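Local coordinates for protein ULam111 (Flavobacterium sp., PDB 5WUT) that probably hydrolyses the beta-1,3-glycosidic bonds of laminarin, as a laminarinase of glycosyl hydrolase family 16 with a beta-jelly-roll fold, at residues A[35-47]-A[205-219]. Numbering follows the deposited sequence.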
# COMPACT_ATOMS: atom_id res chain seq x y z
N GLY A 35 -7.40 -28.22 18.26
CA GLY A 35 -7.82 -27.31 17.20
C GLY A 35 -6.98 -26.04 17.14
O GLY A 35 -7.39 -25.05 16.54
N TRP A 36 -5.82 -26.09 17.80
CA TRP A 36 -4.83 -25.02 17.81
C TRP A 36 -5.35 -23.67 18.29
O TRP A 36 -4.83 -22.63 17.89
CB TRP A 36 -4.23 -24.90 16.41
CG TRP A 36 -3.54 -26.18 16.04
CD1 TRP A 36 -4.05 -27.21 15.32
CD2 TRP A 36 -2.22 -26.57 16.43
NE1 TRP A 36 -3.13 -28.23 15.22
CE2 TRP A 36 -1.99 -27.86 15.90
CE3 TRP A 36 -1.20 -25.96 17.17
CZ2 TRP A 36 -0.79 -28.54 16.08
CZ3 TRP A 36 -0.01 -26.64 17.35
CH2 TRP A 36 0.18 -27.91 16.81
N GLY A 37 -6.31 -23.69 19.20
CA GLY A 37 -6.74 -22.46 19.84
C GLY A 37 -7.89 -21.80 19.12
O GLY A 37 -8.50 -20.86 19.64
N ASN A 38 -8.23 -22.31 17.94
CA ASN A 38 -9.36 -21.76 17.20
C ASN A 38 -10.23 -22.83 16.58
O ASN A 38 -10.88 -22.58 15.56
CB ASN A 38 -8.87 -20.83 16.09
CG ASN A 38 -8.53 -19.45 16.58
OD1 ASN A 38 -9.42 -18.69 16.98
ND2 ASN A 38 -7.25 -19.09 16.55
N SER A 39 -10.29 -24.00 17.21
CA SER A 39 -11.19 -25.07 16.79
C SER A 39 -11.01 -25.46 15.32
O SER A 39 -11.96 -25.75 14.61
CB SER A 39 -12.64 -24.64 17.05
OG SER A 39 -13.48 -25.77 17.16
N GLU A 40 -9.76 -25.44 14.86
CA GLU A 40 -9.43 -25.70 13.46
C GLU A 40 -9.55 -27.15 13.01
O GLU A 40 -9.49 -28.07 13.83
CB GLU A 40 -8.02 -25.17 13.21
CG GLU A 40 -8.00 -23.65 13.17
CD GLU A 40 -6.63 -23.07 13.30
OE1 GLU A 40 -5.64 -23.85 13.26
OE2 GLU A 40 -6.53 -21.83 13.42
N ARG A 41 -9.74 -27.35 11.70
CA ARG A 41 -9.97 -28.69 11.17
C ARG A 41 -8.70 -29.53 10.91
O ARG A 41 -8.75 -30.76 10.99
CB ARG A 41 -10.76 -28.62 9.86
CG ARG A 41 -12.12 -27.94 9.98
CD ARG A 41 -12.97 -28.18 8.76
NE ARG A 41 -14.17 -27.36 8.78
CZ ARG A 41 -15.19 -27.49 7.94
NH1 ARG A 41 -15.20 -28.44 7.01
NH2 ARG A 41 -16.23 -26.67 8.05
N GLN A 42 -7.58 -28.88 10.60
CA GLN A 42 -6.42 -29.63 10.09
C GLN A 42 -5.59 -30.34 11.14
O GLN A 42 -5.48 -29.90 12.29
CB GLN A 42 -5.50 -28.69 9.29
CG GLN A 42 -4.59 -27.81 10.15
CD GLN A 42 -5.34 -26.72 10.89
OE1 GLN A 42 -6.39 -26.27 10.45
NE2 GLN A 42 -4.79 -26.28 12.03
N LEU A 43 -5.02 -31.47 10.73
CA LEU A 43 -3.87 -32.04 11.41
C LEU A 43 -2.64 -31.52 10.68
O LEU A 43 -2.59 -31.55 9.45
CB LEU A 43 -3.86 -33.56 11.40
CG LEU A 43 -5.01 -34.29 12.07
CD1 LEU A 43 -4.69 -35.79 12.09
CD2 LEU A 43 -5.21 -33.77 13.47
N TYR A 44 -1.67 -31.05 11.44
CA TYR A 44 -0.43 -30.61 10.84
C TYR A 44 0.52 -31.80 10.72
O TYR A 44 0.58 -32.65 11.61
CB TYR A 44 0.18 -29.49 11.66
CG TYR A 44 -0.51 -28.15 11.50
CD1 TYR A 44 -0.69 -27.59 10.25
CD2 TYR A 44 -0.94 -27.44 12.61
CE1 TYR A 44 -1.29 -26.36 10.10
CE2 TYR A 44 -1.55 -26.20 12.46
CZ TYR A 44 -1.71 -25.67 11.21
OH TYR A 44 -2.31 -24.43 11.05
N THR A 45 1.23 -31.87 9.59
CA THR A 45 2.06 -33.02 9.28
C THR A 45 3.44 -32.61 8.81
O THR A 45 3.71 -31.42 8.65
CB THR A 45 1.46 -33.87 8.17
OG1 THR A 45 1.67 -33.22 6.91
CG2 THR A 45 -0.04 -34.11 8.39
N LYS A 46 4.30 -33.60 8.56
CA LYS A 46 5.60 -33.36 7.93
C LYS A 46 5.56 -33.76 6.46
O LYS A 46 6.58 -33.76 5.76
CB LYS A 46 6.72 -34.14 8.64
CG LYS A 46 7.00 -33.72 10.06
CD LYS A 46 8.29 -34.37 10.56
CE LYS A 46 8.06 -35.77 11.10
NZ LYS A 46 9.31 -36.24 11.76
N THR A 47 4.36 -34.11 5.99
CA THR A 47 4.20 -34.62 4.64
C THR A 47 3.28 -33.76 3.77
O THR A 47 2.80 -34.21 2.72
CB THR A 47 3.66 -36.07 4.67
OG1 THR A 47 2.52 -36.12 5.54
CG2 THR A 47 4.73 -37.01 5.21
N ASN A 205 2.30 -21.05 8.64
CA ASN A 205 1.33 -22.14 8.68
C ASN A 205 0.17 -21.88 7.75
O ASN A 205 -0.01 -20.78 7.24
CB ASN A 205 0.81 -22.37 10.11
CG ASN A 205 -0.19 -21.33 10.53
OD1 ASN A 205 0.19 -20.23 10.95
ND2 ASN A 205 -1.49 -21.65 10.41
N MET A 206 -0.63 -22.91 7.51
CA MET A 206 -1.88 -22.70 6.80
C MET A 206 -2.98 -23.51 7.49
O MET A 206 -2.97 -24.75 7.49
CB MET A 206 -1.76 -23.07 5.32
CG MET A 206 -3.10 -23.02 4.58
SD MET A 206 -3.01 -23.01 2.77
CE MET A 206 -1.77 -24.26 2.47
N ALA A 207 -3.88 -22.80 8.16
CA ALA A 207 -5.00 -23.43 8.85
C ALA A 207 -6.25 -23.56 7.95
O ALA A 207 -6.35 -22.94 6.89
CB ALA A 207 -5.33 -22.66 10.11
N ILE A 208 -7.17 -24.41 8.37
CA ILE A 208 -8.40 -24.68 7.65
C ILE A 208 -9.59 -24.56 8.58
O ILE A 208 -9.64 -25.23 9.61
CB ILE A 208 -8.39 -26.10 7.04
CG1 ILE A 208 -7.27 -26.19 6.00
CG2 ILE A 208 -9.78 -26.43 6.44
CD1 ILE A 208 -6.94 -27.63 5.59
N GLY A 209 -10.52 -23.67 8.25
CA GLY A 209 -11.73 -23.50 9.05
C GLY A 209 -11.47 -22.93 10.42
O GLY A 209 -10.51 -22.19 10.61
N GLY A 210 -12.34 -23.25 11.38
CA GLY A 210 -12.15 -22.73 12.72
C GLY A 210 -12.75 -21.37 13.01
O GLY A 210 -13.43 -20.77 12.16
N ASN A 211 -12.46 -20.88 14.21
CA ASN A 211 -13.08 -19.67 14.73
C ASN A 211 -12.70 -18.43 13.93
O ASN A 211 -13.50 -17.49 13.81
CB ASN A 211 -12.65 -19.51 16.20
CG ASN A 211 -13.08 -18.18 16.81
OD1 ASN A 211 -14.24 -17.81 16.73
ND2 ASN A 211 -12.14 -17.49 17.45
N PHE A 212 -11.53 -18.43 13.31
CA PHE A 212 -11.12 -17.26 12.55
C PHE A 212 -11.16 -17.49 11.04
O PHE A 212 -11.66 -16.65 10.28
CB PHE A 212 -9.74 -16.79 13.01
CG PHE A 212 -9.35 -15.45 12.47
CD1 PHE A 212 -8.49 -15.33 11.39
CD2 PHE A 212 -9.87 -14.29 13.03
CE1 PHE A 212 -8.14 -14.08 10.88
CE2 PHE A 212 -9.53 -13.04 12.54
CZ PHE A 212 -8.67 -12.94 11.46
N GLY A 213 -10.62 -18.61 10.60
CA GLY A 213 -10.58 -18.90 9.18
C GLY A 213 -11.91 -19.36 8.63
O GLY A 213 -12.17 -19.25 7.43
N GLY A 214 -12.77 -19.85 9.51
CA GLY A 214 -14.07 -20.34 9.08
C GLY A 214 -15.21 -19.63 9.79
O GLY A 214 -15.18 -18.42 9.95
N PRO A 215 -16.19 -20.41 10.26
CA PRO A 215 -16.13 -21.88 10.33
C PRO A 215 -16.44 -22.62 9.03
O PRO A 215 -16.11 -23.80 8.92
CB PRO A 215 -17.20 -22.22 11.37
CG PRO A 215 -18.20 -21.11 11.23
CD PRO A 215 -17.36 -19.87 10.98
N GLU A 216 -17.06 -21.94 8.07
CA GLU A 216 -17.40 -22.57 6.81
C GLU A 216 -16.19 -22.85 5.94
O GLU A 216 -15.30 -22.00 5.82
CB GLU A 216 -18.39 -21.71 6.02
CG GLU A 216 -19.74 -21.60 6.70
CD GLU A 216 -20.31 -22.95 7.11
OE1 GLU A 216 -20.30 -23.89 6.28
OE2 GLU A 216 -20.77 -23.07 8.26
N VAL A 217 -16.15 -24.05 5.37
CA VAL A 217 -15.08 -24.44 4.46
C VAL A 217 -15.68 -24.98 3.17
O VAL A 217 -16.51 -25.90 3.18
CB VAL A 217 -14.16 -25.52 5.08
CG1 VAL A 217 -13.11 -25.96 4.07
CG2 VAL A 217 -13.47 -25.00 6.32
N ASP A 218 -15.26 -24.39 2.06
CA ASP A 218 -15.62 -24.86 0.72
C ASP A 218 -14.69 -26.01 0.31
O ASP A 218 -13.55 -25.78 -0.11
CB ASP A 218 -15.54 -23.70 -0.27
CG ASP A 218 -15.81 -24.12 -1.71
OD1 ASP A 218 -16.19 -25.29 -1.95
OD2 ASP A 218 -15.67 -23.25 -2.61
N ASP A 219 -15.16 -27.24 0.44
CA ASP A 219 -14.28 -28.39 0.22
C ASP A 219 -13.83 -28.54 -1.24
O ASP A 219 -12.90 -29.29 -1.53
CB ASP A 219 -14.97 -29.67 0.69
CG ASP A 219 -15.06 -29.76 2.21
OD1 ASP A 219 -14.16 -29.24 2.90
OD2 ASP A 219 -16.04 -30.35 2.72
O HOH W 1 -9.52 -20.62 12.47
O HOH W 2 -14.32 -25.27 10.72
O HOH W 3 -18.39 -25.98 5.91
O HOH W 4 -16.97 -28.34 4.80
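Arg41 and Gln42 join the loop and short strand after helix 35-39 to the end of strand 200-208, on the beta-jelly roll of this family 16 enzyme. Although strand 42-44 runs roughly antiparallel to 205-208, strand 42-44 and strand 200-208 each pair with strand 66-80 rather than with each other as a regular ladder, and much of their bonding to each other passes through side chains. Arg41 N does donate to Ile208 O (3.0 Å), while Ile208 N is satisfied by Gln42 OE1 at 2.9 Å, the donor standing above the amide's carbonyl plane. Glutamine suits this place because the NH2 of the same amide, NE2, donates to Glu40 OE1 (2.9 Å); CG, lying between backbone N and carbonyl carbon (chi1 79°), and a bend at chi2 fold the amide back to serve both. Ala207 CB rests against the Glu40 carboxylate.

The extended Arg41 chain carries its guanidinium onto Val217, whose CG2 sits over the centre of one face, 3.4 Å above the plane. NH2 donates to Pro215 O (3.0 Å), somewhat tilted from the guanidinium plane, and to a water that also accepts from Val217 N. In plane at the edge, NE reaches a water shared with Gly210 N and Pro215 O, and NH1 one bound to Asp219 OD2. A leucine here would probably leave Pro215 O without its direct donor and deprive three waters of one of their partners. Asp219 OD1 is itself bonded to Tyr67.

Deeper in, Asn205 ND2 donates to Tyr44 OH from a plane nearly perpendicular to the ring, and its OD1 accepts from Trp102. Gly210 is needed where Asn38 O and Glu40 CG crowd in: any CB would clash with both. Beside it, Asn38 O accepts from Asn211 N (2.7 Å), and the nearly coplanar amides of the two asparagines join through Asn211 ND2 and Asn38 OD1, 3.0 Å apart.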